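Local coordinates for NikO protein (Streptomyces tendae, PDB 4FQD), which acts as an enolpyruvyl transferase, probably using phosphoenolpyruvate as donor, and is essential in the biosynthesis of nikkomycin, at residues A[110-115]-A[146-151]; A[168-173]-A[200-205]; A[346-351]-A[387-392]; A[366-371]-A[408-413]. The protein carries 4 engineered substitutions. All blocks are in the same frame, centred on the assembly; numbering follows the deposited sequence.

Contact 1. Residues A[110-115]-A[146-151]. With SO4 (sulfate ion), chain C.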
loop_
_atom_site.group_PDB
_atom_site.type_symbol
_atom_site.label_atom_id
_atom_site.label_comp_id
_atom_site.label_asym_id
_atom_site.label_seq_id
_atom_site.Cartn_x
_atom_site.Cartn_y
_atom_site.Cartn_z
ATOM N N TYR A 110 24.695 15.748 9.927
ATOM C CA TYR A 110 24.349 15.500 11.321
ATOM C C TYR A 110 25.493 15.856 12.268
ATOM O O TYR A 110 25.473 15.502 13.447
ATOM C CB TYR A 110 23.903 14.050 11.512
ATOM C CG TYR A 110 22.733 13.677 10.628
ATOM C CD1 TYR A 110 21.463 14.181 10.878
ATOM C CD2 TYR A 110 22.898 12.831 9.540
ATOM C CE1 TYR A 110 20.391 13.852 10.074
ATOM C CE2 TYR A 110 21.831 12.494 8.728
ATOM C CZ TYR A 110 20.580 13.008 9.000
ATOM O OH TYR A 110 19.513 12.679 8.198
ATOM N N LEU A 111 26.487 16.562 11.739
ATOM C CA LEU A 111 27.574 17.092 12.552
ATOM C C LEU A 111 27.227 18.507 12.994
ATOM O O LEU A 111 27.857 19.058 13.895
ATOM C CB LEU A 111 28.883 17.098 11.763
ATOM C CG LEU A 111 29.462 15.733 11.392
ATOM C CD1 LEU A 111 30.681 15.891 10.495
ATOM C CD2 LEU A 111 29.817 14.951 12.644
ATOM N N LEU A 112 26.219 19.083 12.346
ATOM C CA LEU A 112 25.755 20.437 12.651
ATOM C C LEU A 112 25.377 20.693 14.120
ATOM O O LEU A 112 25.719 21.747 14.660
ATOM C CB LEU A 112 24.606 20.845 11.721
ATOM C CG LEU A 112 24.961 21.007 10.243
ATOM C CD1 LEU A 112 23.738 21.421 9.439
ATOM C CD2 LEU A 112 26.085 22.016 10.075
ATOM N N PRO A 113 24.660 19.750 14.767
ATOM C CA PRO A 113 24.374 19.969 16.190
ATOM C C PRO A 113 25.640 20.066 17.037
ATOM O O PRO A 113 25.677 20.838 17.992
ATOM C CB PRO A 113 23.582 18.719 16.579
ATOM C CG PRO A 113 22.926 18.295 15.322
ATOM C CD PRO A 113 23.923 18.585 14.243
ATOM N N ALA A 114 26.662 19.293 16.684
ATOM C CA ALA A 114 27.931 19.332 17.403
ATOM C C ALA A 114 28.655 20.654 17.167
ATOM O O ALA A 114 29.205 21.244 18.096
ATOM C CB ALA A 114 28.810 18.166 16.989
ATOM N N LEU A 115 28.650 21.109 15.919
ATOM C CA LEU A 115 29.332 22.341 15.539
ATOM C C LEU A 115 28.693 23.570 16.180
ATOM O O LEU A 115 29.383 24.410 16.755
ATOM C CB LEU A 115 29.339 22.497 14.016
ATOM C CG LEU A 115 30.085 21.432 13.211
ATOM C CD1 LEU A 115 29.850 21.623 11.720
ATOM C CD2 LEU A 115 31.572 21.465 13.528
ATOM N N ASP A 146 14.945 23.699 10.329
ATOM C CA ASP A 146 13.721 24.002 11.063
ATOM C C ASP A 146 13.752 23.380 12.456
ATOM O O ASP A 146 13.265 23.970 13.419
ATOM C CB ASP A 146 12.492 23.512 10.294
ATOM C CG ASP A 146 11.191 23.932 10.951
ATOM O OD1 ASP A 146 10.724 23.218 11.863
ATOM O OD2 ASP A 146 10.634 24.978 10.555
ATOM N N VAL A 147 14.326 22.185 12.555
ATOM C CA VAL A 147 14.456 21.505 13.838
ATOM C C VAL A 147 15.395 22.268 14.763
ATOM O O VAL A 147 15.038 22.584 15.898
ATOM C CB VAL A 147 14.975 20.066 13.667
ATOM C CG1 VAL A 147 15.331 19.468 15.019
ATOM C CG2 VAL A 147 13.939 19.211 12.954
ATOM N N MET A 148 16.594 22.565 14.269
ATOM C CA MET A 148 17.574 23.329 15.035
ATOM C C MET A 148 17.059 24.728 15.360
ATOM O O MET A 148 17.431 25.314 16.377
ATOM C CB MET A 148 18.906 23.413 14.283
ATOM C CG MET A 148 19.723 22.131 14.333
ATOM S SD MET A 148 21.278 22.237 13.427
ATOM C CE MET A 148 20.685 22.264 11.738
ATOM N N GLY A 149 16.197 25.252 14.495
ATOM C CA GLY A 149 15.605 26.561 14.699
ATOM C C GLY A 149 14.730 26.624 15.937
ATOM O O GLY A 149 14.592 27.679 16.557
ATOM N N ARG A 150 14.139 25.491 16.301
ATOM C CA ARG A 150 13.283 25.422 17.480
ATOM C C ARG A 150 14.103 25.442 18.763
ATOM O O ARG A 150 13.571 25.693 19.844
ATOM C CB ARG A 150 12.413 24.166 17.447
ATOM C CG ARG A 150 11.531 24.049 16.222
ATOM C CD ARG A 150 10.290 23.240 16.540
ATOM N NE ARG A 150 9.614 22.764 15.338
ATOM C CZ ARG A 150 8.452 22.122 15.344
ATOM N NH1 ARG A 150 7.832 21.888 16.493
ATOM N NH2 ARG A 150 7.906 21.719 14.206
ATOM N N PHE A 151 15.398 25.167 18.639
ATOM C CA PHE A 151 16.302 25.192 19.783
ATOM C C PHE A 151 16.989 26.550 19.908
ATOM O O PHE A 151 17.831 26.749 20.782
ATOM C CB PHE A 151 17.351 24.079 19.676
ATOM C CG PHE A 151 16.791 22.693 19.844
ATOM C CD1 PHE A 151 16.212 22.030 18.774
ATOM C CD2 PHE A 151 16.854 22.048 21.069
ATOM C CE1 PHE A 151 15.699 20.755 18.924
ATOM C CE2 PHE A 151 16.344 20.770 21.224
ATOM C CZ PHE A 151 15.766 20.125 20.150
HETATM S S SO4 C . 18.285 10.107 6.429
HETATM O O1 SO4 C . 18.073 10.364 7.850
HETATM O O2 SO4 C . 19.717 10.132 6.139
HETATM O O3 SO4 C . 17.742 8.795 6.091
HETATM O O4 SO4 C . 17.608 11.132 5.640
#
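Leu112 and Met148 meet through apolar atoms, and the flat groups of segments 110-115 and 146-151 lie apart from them, with partners of their own. The Phe151 ring has Val147 O at its edge, in the ring plane, and packs against Met202. The guanidinium of Arg150 likewise turns its edge to Asp146 OD1, in plane, in a long salt bridge (NE to OD1 3.7 Å), and its NH2 reaches Asp179. The Tyr110 ring touches Val38 and Ala42 of helix 34-44, while a sulfate, probably from the crystallisation liquor, stands obliquely to it. This is interior packing of the beta/alpha inverse barrel, in which helices 112-118 and 142-149 lie near helix 192-204. Tyr110 OH is 2.7 Å from sulfate O1, close enough for a weak hydrogen bond, though its single proton may go to another acceptor; Ser193 and Lys197 of helix 192-204 hold the same anion. A phenylalanine here would probably cost the sulfate its hydroxyl partner on this ring.

Between the helices the contact is thin and wholly apolar. Met148 runs extended to its sulfur and then bends (chi3 -71°), which turns CE across the Leu112 side chain at about a right angle. CE lies 3.9 Å from Leu112 CD1, and SD rests 4.0 Å from Leu112 CB. Pro113 adds a looser contact, its N standing 4.4 Å from Met148 SD.

Contact 2. Residues A[168-173]-A[200-205]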
loop_
_atom_site.group_PDB
_atom_site.type_symbol
_atom_site.label_atom_id
_atom_site.label_comp_id
_atom_site.label_asym_id
_atom_site.label_seq_id
_atom_site.Cartn_x
_atom_site.Cartn_y
_atom_site.Cartn_z
ATOM N N GLN A 168 23.649 31.721 20.250
ATOM C CA GLN A 168 24.259 32.184 21.491
ATOM C C GLN A 168 23.917 31.252 22.645
ATOM O O GLN A 168 24.763 30.954 23.490
ATOM C CB GLN A 168 23.813 33.611 21.818
ATOM C CG GLN A 168 24.784 34.676 21.351
ATOM C CD GLN A 168 26.175 34.476 21.922
ATOM O OE1 GLN A 168 27.079 34.009 21.230
ATOM N NE2 GLN A 168 26.350 34.828 23.190
ATOM N N ARG A 169 22.670 30.796 22.676
ATOM C CA ARG A 169 22.230 29.843 23.686
ATOM C C ARG A 169 21.158 28.914 23.125
ATOM O O ARG A 169 20.271 29.342 22.385
ATOM C CB ARG A 169 21.706 30.566 24.929
ATOM C CG ARG A 169 20.485 31.432 24.674
ATOM C CD ARG A 169 19.799 31.827 25.969
ATOM N NE ARG A 169 18.541 32.524 25.720
ATOM C CZ ARG A 169 17.405 32.270 26.360
ATOM N NH1 ARG A 169 17.364 31.332 27.297
ATOM N NH2 ARG A 169 16.309 32.956 26.066
ATOM N N LEU A 170 21.252 27.638 23.476
ATOM C CA LEU A 170 20.274 26.656 23.035
ATOM C C LEU A 170 19.202 26.464 24.100
ATOM O O LEU A 170 19.500 26.435 25.294
ATOM C CB LEU A 170 20.957 25.325 22.721
ATOM C CG LEU A 170 22.017 25.365 21.619
ATOM C CD1 LEU A 170 22.685 24.010 21.464
ATOM C CD2 LEU A 170 21.401 25.815 20.304
ATOM N N THR A 171 17.954 26.343 23.664
ATOM C CA THR A 171 16.839 26.159 24.585
ATOM C C THR A 171 16.062 24.890 24.251
ATOM O O THR A 171 15.885 24.559 23.079
ATOM C CB THR A 171 15.882 27.364 24.549
ATOM O OG1 THR A 171 15.425 27.572 23.208
ATOM C CG2 THR A 171 16.589 28.619 25.042
ATOM N N PRO A 172 15.598 24.172 25.287
ATOM C CA PRO A 172 14.821 22.944 25.095
ATOM C C PRO A 172 13.474 23.241 24.446
ATOM O O PRO A 172 13.041 24.393 24.418
ATOM C CB PRO A 172 14.623 22.431 26.524
ATOM C CG PRO A 172 14.722 23.647 27.375
ATOM C CD PRO A 172 15.762 24.500 26.713
ATOM N N CYS A 173 12.838 22.205 23.906
ATOM C CA CYS A 173 11.578 22.368 23.188
ATOM C C CYS A 173 10.755 21.075 23.198
ATOM O O CYS A 173 11.281 19.996 23.469
ATOM C CB CYS A 173 11.850 22.821 21.748
ATOM S SG CYS A 173 10.375 23.252 20.798
ATOM N N LEU A 200 17.221 14.838 18.457
ATOM C CA LEU A 200 17.840 14.068 19.529
ATOM C C LEU A 200 19.216 14.619 19.877
ATOM O O LEU A 200 19.545 14.792 21.051
ATOM C CB LEU A 200 17.949 12.594 19.142
ATOM C CG LEU A 200 16.774 11.707 19.547
ATOM C CD1 LEU A 200 16.940 10.320 18.962
ATOM C CD2 LEU A 200 16.670 11.639 21.061
ATOM N N LEU A 201 20.014 14.892 18.849
ATOM C CA LEU A 201 21.343 15.459 19.037
ATOM C C LEU A 201 21.261 16.832 19.693
ATOM O O LEU A 201 22.010 17.129 20.624
ATOM C CB LEU A 201 22.081 15.553 17.700
ATOM C CG LEU A 201 22.520 14.230 17.070
ATOM C CD1 LEU A 201 23.048 14.453 15.662
ATOM C CD2 LEU A 201 23.570 13.551 17.935
ATOM N N MET A 202 20.346 17.663 19.202
ATOM C CA MET A 202 20.147 19.000 19.751
ATOM C C MET A 202 19.681 18.940 21.200
ATOM O O MET A 202 20.058 19.777 22.018
ATOM C CB MET A 202 19.137 19.786 18.912
ATOM C CG MET A 202 19.633 20.160 17.525
ATOM S SD MET A 202 21.116 21.184 17.565
ATOM C CE MET A 202 20.508 22.633 18.425
ATOM N N GLY A 203 18.858 17.944 21.511
ATOM C CA GLY A 203 18.337 17.775 22.855
ATOM C C GLY A 203 19.413 17.424 23.864
ATOM O O GLY A 203 19.325 17.803 25.032
ATOM N N ALA A 204 20.434 16.705 23.411
ATOM C CA ALA A 204 21.509 16.259 24.291
ATOM C C ALA A 204 22.528 17.362 24.568
ATOM O O ALA A 204 23.159 17.383 25.625
ATOM C CB ALA A 204 22.195 15.030 23.712
ATOM N N VAL A 205 22.687 18.275 23.614
ATOM C CA VAL A 205 23.647 19.364 23.756
ATOM C C VAL A 205 22.976 20.643 24.245
ATOM O O VAL A 205 23.551 21.730 24.162
ATOM C CB VAL A 205 24.379 19.652 22.431
ATOM C CG1 VAL A 205 25.225 18.455 22.021
ATOM C CG2 VAL A 205 23.383 20.009 21.338
#
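Leu170 packs against the C-terminal end of helix 192-204, both of its methyls meeting Met202 and one of them also reaching Val205. Its CG lies anti to the carbonyl carbon (chi1 -60°), and from there the isobutyl fork is carried from the loop onto the helix. CD2 rests 3.8 Å from Met202 CE, and CD1 is nearly as close to that methyl, at 4.0 Å, so the thioether tip sits at the mouth of the fork. Met202 starts out past the loop rather than at it; bends at chi2 and chi3 (-60° and -62°) fold the chain round until CE comes nearest, and the two side chains cross at about a right angle.

CD1 also lies 3.6 Å from the carbonyl oxygen Val205 O, which takes a weak hydrogen bond from Ser117, and 4.1 Å from Val205 CG2. That methyl occupies the crowded position between the backbone N and carbonyl carbon of its own residue. Val205 is the first residue to leave helical geometry, and Val153, Ser117 and Thr206 also touch Leu170.

The loop delivers the chain into strand 174-176, whose neighbour in the sheet is the parallel strand 209-213, and helix 192-204 joins the two. Leu170 therefore packs, just ahead of the first strand, on the helix of a beta-alpha-beta crossover, a building element of the inverse barrel.

Contact 3. Residues A[346-351]-A[387-392]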
loop_
_atom_site.group_PDB
_atom_site.type_symbol
_atom_site.label_atom_id
_atom_site.label_comp_id
_atom_site.label_asym_id
_atom_site.label_seq_id
_atom_site.Cartn_x
_atom_site.Cartn_y
_atom_site.Cartn_z
ATOM N N PHE A 346 15.021 -4.433 -4.491
ATOM C CA PHE A 346 15.347 -5.852 -4.425
ATOM C C PHE A 346 14.084 -6.705 -4.347
ATOM O O PHE A 346 14.060 -7.840 -4.819
ATOM C CB PHE A 346 16.265 -6.134 -3.237
ATOM C CG PHE A 346 17.511 -5.298 -3.230
ATOM C CD1 PHE A 346 18.593 -5.640 -4.024
ATOM C CD2 PHE A 346 17.598 -4.167 -2.437
ATOM C CE1 PHE A 346 19.740 -4.871 -4.024
ATOM C CE2 PHE A 346 18.743 -3.394 -2.431
ATOM C CZ PHE A 346 19.815 -3.746 -3.226
ATOM N N LEU A 347 13.036 -6.147 -3.751
ATOM C CA LEU A 347 11.752 -6.827 -3.678
ATOM C C LEU A 347 11.068 -6.808 -5.040
ATOM O O LEU A 347 10.286 -7.702 -5.368
ATOM C CB LEU A 347 10.863 -6.170 -2.621
ATOM C CG LEU A 347 11.427 -6.207 -1.199
ATOM C CD1 LEU A 347 10.551 -5.413 -0.246
ATOM C CD2 LEU A 347 11.574 -7.643 -0.725
ATOM N N ALA A 348 11.371 -5.783 -5.829
ATOM C CA ALA A 348 10.845 -5.673 -7.183
ATOM C C ALA A 348 11.439 -6.762 -8.067
ATOM O O ALA A 348 10.745 -7.348 -8.898
ATOM C CB ALA A 348 11.144 -4.299 -7.759
ATOM N N LEU A 349 12.728 -7.027 -7.882
ATOM C CA LEU A 349 13.411 -8.068 -8.641
ATOM C C LEU A 349 12.868 -9.445 -8.274
ATOM O O LEU A 349 12.700 -10.306 -9.138
ATOM C CB LEU A 349 14.920 -8.010 -8.396
ATOM C CG LEU A 349 15.771 -9.052 -9.123
ATOM C CD1 LEU A 349 15.508 -9.013 -10.621
ATOM C CD2 LEU A 349 17.246 -8.833 -8.829
ATOM N N LEU A 350 12.595 -9.645 -6.988
ATOM C CA LEU A 350 12.003 -10.889 -6.515
ATOM C C LEU A 350 10.597 -11.063 -7.078
ATOM O O LEU A 350 10.150 -12.184 -7.322
ATOM C CB LEU A 350 11.958 -10.918 -4.986
ATOM C CG LEU A 350 13.294 -11.076 -4.257
ATOM C CD1 LEU A 350 13.113 -10.877 -2.761
ATOM C CD2 LEU A 350 13.900 -12.440 -4.546
ATOM N N GLY A 351 9.907 -9.945 -7.283
ATOM C CA GLY A 351 8.562 -9.962 -7.828
ATOM C C GLY A 351 8.519 -10.451 -9.263
ATOM O O GLY A 351 7.492 -10.947 -9.728
ATOM N N THR A 387 4.008 7.479 -7.688
ATOM C CA THR A 387 4.553 6.832 -6.498
ATOM C C THR A 387 4.438 5.317 -6.566
ATOM O O THR A 387 4.849 4.619 -5.639
ATOM C CB THR A 387 3.807 7.273 -5.225
ATOM O OG1 THR A 387 2.539 6.609 -5.165
ATOM C CG2 THR A 387 3.579 8.769 -5.218
ATOM N N VAL A 388 3.868 4.807 -7.652
ATOM C CA VAL A 388 3.564 3.384 -7.744
ATOM C C VAL A 388 4.383 2.667 -8.811
ATOM O O VAL A 388 4.501 3.137 -9.942
ATOM C CB VAL A 388 2.060 3.154 -8.012
ATOM C CG1 VAL A 388 1.767 1.674 -8.235
ATOM C CG2 VAL A 388 1.233 3.700 -6.861
ATOM N N LEU A 389 4.953 1.528 -8.432
ATOM C CA LEU A 389 5.637 0.649 -9.371
ATOM C C LEU A 389 4.970 -0.721 -9.376
ATOM O O LEU A 389 4.690 -1.288 -8.319
ATOM C CB LEU A 389 7.114 0.511 -8.998
ATOM C CG LEU A 389 7.875 -0.656 -9.634
ATOM C CD1 LEU A 389 7.948 -0.502 -11.146
ATOM C CD2 LEU A 389 9.268 -0.777 -9.032
ATOM N N ARG A 390 4.711 -1.248 -10.567
ATOM C CA ARG A 390 4.094 -2.561 -10.694
ATOM C C ARG A 390 4.976 -3.501 -11.507
ATOM O O ARG A 390 5.520 -3.116 -12.540
ATOM C CB ARG A 390 2.714 -2.446 -11.344
ATOM C CG ARG A 390 1.903 -3.733 -11.315
ATOM C CD ARG A 390 1.304 -4.025 -12.678
ATOM N NE ARG A 390 0.665 -2.846 -13.258
ATOM C CZ ARG A 390 0.624 -2.583 -14.559
ATOM N NH1 ARG A 390 1.188 -3.414 -15.425
ATOM N NH2 ARG A 390 0.022 -1.486 -14.997
ATOM N N VAL A 391 5.121 -4.732 -11.028
ATOM C CA VAL A 391 5.878 -5.750 -11.743
ATOM C C VAL A 391 4.958 -6.884 -12.182
ATOM O O VAL A 391 4.276 -7.496 -11.360
ATOM C CB VAL A 391 7.023 -6.317 -10.879
ATOM C CG1 VAL A 391 7.729 -7.452 -11.607
ATOM C CG2 VAL A 391 8.008 -5.216 -10.516
ATOM N N ASP A 392 4.939 -7.157 -13.483
ATOM C CA ASP A 392 4.077 -8.194 -14.039
ATOM C C ASP A 392 4.775 -9.547 -14.101
ATOM O O ASP A 392 5.243 -9.965 -15.159
ATOM C CB ASP A 392 3.589 -7.796 -15.433
ATOM C CG ASP A 392 2.601 -6.649 -15.398
ATOM O OD1 ASP A 392 1.800 -6.587 -14.443
ATOM O OD2 ASP A 392 2.624 -5.813 -16.325
#
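Val391 sets its two methyls against the C-terminal part of helix 344-351, one on Gly351 and the other on Ala348. Helix 344-351 connects the parallel strands 331-334 and 356-362 of a beta-alpha-beta unit, and strand 388-393 runs antiparallel to the second of them, so the contact joins helix and sheet of one unit of the inverse barrel. The axes of helix segment 346-351 and strand segment 388-392 approach to 8.5 Å and run 27° from parallel.

Followed outward, the Val391 side chain begins at CB, which is 4.3 Å from Ala348 O. CG1, anti to the backbone N (chi1 176°), lies over the peptide of Gly351, with that residue's C at 3.9 Å. CG2 meets Ala348, one turn back, with O at 3.8 Å and CB at 4.3 Å. Gly351 keeps the approach close: a CB there would point at the strand, about 4.0 Å from Val391 CB. Two residues back along the strand, Leu389 CD2 adds a further methyl contact with Ala348 CB, at 4.2 Å.

Arg390, on the other face of the strand, turns to the second subunit, where NE donates to Ala185 O and NH2 weakly to Lys184 O. Its guanidinium edge, in plane, also faces Asp392 of the same strand, and NH1 reaches OD2 at 2.9 Å in a salt bridge whose hydrogen bond is weak, bent to 127°.

Contact 4. Residues A[366-371]-A[408-413]. With SO4 (sulfate ion), chain D.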
loop_
_atom_site.group_PDB
_atom_site.type_symbol
_atom_site.label_atom_id
_atom_site.label_comp_id
_atom_site.label_asym_id
_atom_site.label_seq_id
_atom_site.Cartn_x
_atom_site.Cartn_y
_atom_site.Cartn_z
ATOM N N GLU A 366 10.154 10.045 -2.998
ATOM C CA GLU A 366 9.510 10.180 -4.295
ATOM C C GLU A 366 10.511 10.073 -5.440
ATOM O O GLU A 366 11.645 10.535 -5.325
ATOM C CB GLU A 366 8.811 11.532 -4.367
ATOM C CG GLU A 366 7.852 11.668 -5.518
ATOM C CD GLU A 366 6.651 10.746 -5.403
ATOM O OE1 GLU A 366 6.261 10.376 -4.271
ATOM O OE2 GLU A 366 6.097 10.396 -6.464
ATOM N N HIS A 367 10.081 9.458 -6.538
ATOM C CA HIS A 367 10.901 9.348 -7.742
ATOM C C HIS A 367 12.216 8.601 -7.532
ATOM O O HIS A 367 13.292 9.160 -7.747
ATOM C CB HIS A 367 11.196 10.733 -8.334
ATOM C CG HIS A 367 10.036 11.343 -9.052
ATOM N ND1 HIS A 367 9.337 12.424 -8.557
ATOM C CD2 HIS A 367 9.445 11.020 -10.226
ATOM C CE1 HIS A 367 8.372 12.743 -9.399
ATOM N NE2 HIS A 367 8.414 11.906 -10.419
ATOM N N ARG A 368 12.135 7.346 -7.104
ATOM C CA ARG A 368 13.322 6.495 -7.069
ATOM C C ARG A 368 13.049 5.116 -7.671
ATOM O O ARG A 368 13.510 4.089 -7.169
ATOM C CB ARG A 368 13.920 6.395 -5.660
ATOM C CG ARG A 368 13.046 5.719 -4.624
ATOM C CD ARG A 368 13.810 5.531 -3.325
ATOM N NE ARG A 368 14.952 4.632 -3.471
ATOM C CZ ARG A 368 15.790 4.323 -2.487
ATOM N NH1 ARG A 368 15.617 4.843 -1.279
ATOM N NH2 ARG A 368 16.803 3.495 -2.709
ATOM N N PHE A 369 12.292 5.114 -8.762
ATOM C CA PHE A 369 12.078 3.911 -9.549
ATOM C C PHE A 369 12.910 4.008 -10.820
ATOM O O PHE A 369 12.507 3.527 -11.878
ATOM C CB PHE A 369 10.598 3.754 -9.895
ATOM C CG PHE A 369 9.725 3.461 -8.709
ATOM C CD1 PHE A 369 10.150 2.589 -7.719
ATOM C CD2 PHE A 369 8.484 4.062 -8.578
ATOM C CE1 PHE A 369 9.349 2.318 -6.625
ATOM C CE2 PHE A 369 7.679 3.795 -7.486
ATOM C CZ PHE A 369 8.112 2.922 -6.508
ATOM N N GLY A 370 14.075 4.639 -10.707
ATOM C CA GLY A 370 14.958 4.839 -11.842
ATOM C C GLY A 370 15.618 3.562 -12.327
ATOM O O GLY A 370 16.219 3.534 -13.401
ATOM N N PHE A 371 15.510 2.503 -11.531
ATOM C CA PHE A 371 16.058 1.205 -11.903
ATOM C C PHE A 371 15.115 0.464 -12.846
ATOM O O PHE A 371 15.533 -0.430 -13.582
ATOM C CB PHE A 371 16.321 0.359 -10.652
ATOM C CG PHE A 371 15.097 0.119 -9.810
ATOM C CD1 PHE A 371 14.750 0.998 -8.798
ATOM C CD2 PHE A 371 14.295 -0.990 -10.028
ATOM C CE1 PHE A 371 13.625 0.779 -8.022
ATOM C CE2 PHE A 371 13.170 -1.214 -9.258
ATOM C CZ PHE A 371 12.835 -0.329 -8.253
ATOM N N ASP A 408 21.368 5.280 -9.182
ATOM C CA ASP A 408 21.682 5.464 -7.768
ATOM C C ASP A 408 22.324 4.227 -7.144
ATOM O O ASP A 408 22.664 3.272 -7.843
ATOM C CB ASP A 408 20.424 5.861 -6.989
ATOM C CG ASP A 408 19.257 4.929 -7.250
ATOM O OD1 ASP A 408 19.173 3.877 -6.580
ATOM O OD2 ASP A 408 18.423 5.250 -8.122
ATOM N N LEU A 409 22.483 4.256 -5.823
ATOM C CA LEU A 409 23.150 3.184 -5.085
ATOM C C LEU A 409 22.444 1.835 -5.210
ATOM O O LEU A 409 23.030 0.863 -5.689
ATOM C CB LEU A 409 23.298 3.568 -3.609
ATOM C CG LEU A 409 23.654 2.465 -2.607
ATOM C CD1 LEU A 409 24.979 1.802 -2.951
ATOM C CD2 LEU A 409 23.683 3.029 -1.194
ATOM N N ARG A 410 21.191 1.778 -4.773
ATOM C CA ARG A 410 20.442 0.527 -4.783
ATOM C C ARG A 410 20.096 0.093 -6.204
ATOM O O ARG A 410 19.864 -1.089 -6.462
ATOM C CB ARG A 410 19.178 0.646 -3.930
ATOM C CG ARG A 410 19.443 1.107 -2.504
ATOM C CD ARG A 410 20.543 0.282 -1.852
ATOM N NE ARG A 410 20.910 0.803 -0.539
ATOM C CZ ARG A 410 21.917 0.340 0.194
ATOM N NH1 ARG A 410 22.663 -0.658 -0.256
ATOM N NH2 ARG A 410 22.179 0.876 1.379
ATOM N N ALA A 411 20.068 1.052 -7.124
ATOM C CA ALA A 411 19.811 0.756 -8.527
ATOM C C ALA A 411 20.971 -0.031 -9.126
ATOM O O ALA A 411 20.766 -0.984 -9.873
ATOM C CB ALA A 411 19.578 2.037 -9.310
ATOM N N ALA A 412 22.191 0.373 -8.788
ATOM C CA ALA A 412 23.386 -0.302 -9.280
ATOM C C ALA A 412 23.456 -1.738 -8.773
ATOM O O ALA A 412 23.859 -2.647 -9.500
ATOM C CB ALA A 412 24.632 0.465 -8.870
ATOM N N ALA A 413 23.056 -1.936 -7.521
ATOM C CA ALA A 413 23.103 -3.253 -6.901
ATOM C C ALA A 413 22.088 -4.211 -7.519
ATOM O O ALA A 413 22.424 -5.346 -7.855
ATOM C CB ALA A 413 22.883 -3.140 -5.399
HETATM S S SO4 D . 21.266 7.046 -2.982
HETATM O O1 SO4 D . 20.292 6.101 -2.440
HETATM O O2 SO4 D . 22.270 7.344 -1.965
HETATM O O3 SO4 D . 21.919 6.463 -4.149
HETATM O O4 SO4 D . 20.583 8.276 -3.374
HETATM O O HOH W 1 16.384 2.686 -5.806
HETATM O O HOH W 2 15.969 3.897 -7.708
#
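Apolar contact between the segments centres on Phe371 and Ala411, whose CB atoms are 3.9 Å apart. With CG of Phe371 tucked between its backbone N and carbonyl carbon (chi1 59°), the ring swings away from helix 409-419. Arg368 and Arg410 lie side by side, pointing the same way, with guanidinium planes 13° apart; Arg368 NH2 meets Arg410 CG at 3.6 Å, the methylene standing at the guanidinium edge.

Charge and water account for the polar part. Arg368 NH2 forms a salt bridge with Asp342; Asp408 OD1 is 4.6 Å from the same nitrogen but well out of the guanidinium plane, so only charge links them directly. Water 1 bridges that gap, accepting from Arg368 NH2 (3.2 Å) and donating to Asp408 OD1 (3.1 Å). Water 2 donates to Asp408 OD2 at 2.8 Å; its approach to Arg368 O is doubtfully short.

Bonds at the helix start complete the set. Asp408 is the N-cap: its OD1 takes the N-H of Ala411 at 3.0 Å, from above the carboxylate plane. Leu409 N donates to O3 of a sulfate at 2.8 Å, in a nearly straight bond (165°), and Arg436 holds the same ion.

The loop between strand 356-362 and helix 372-378 thus rests on the start of helix 409-419, while helix 344-351 lies beside both, its Pro345 touching Phe371 and its Phe346 touching Ala413.

In the fold
All four contacts are largely buried, but they form two clusters. Contact 2 includes helix 192-204, on which Pro113, Met148 and Phe151 of contact 1 also pack; their centres are 8 Å apart, and Phe151 O and Thr171 N probably join them by a hydrogen bond. Contacts 3 and 4, on another part of the chain, also touch: Phe369 and Phe371 pack on Leu389, and their segments alternate along the chain. Across their segments, contacts 1, 2 and 3 meet through apolar groups, contact 1 between helices, contact 2 between loop and helix, contact 3 between helix and strand. Contact 4, nearest the centre of the chain, differs in its arginines, waters and capped helix start. Contact 3 alone reaches the second subunit.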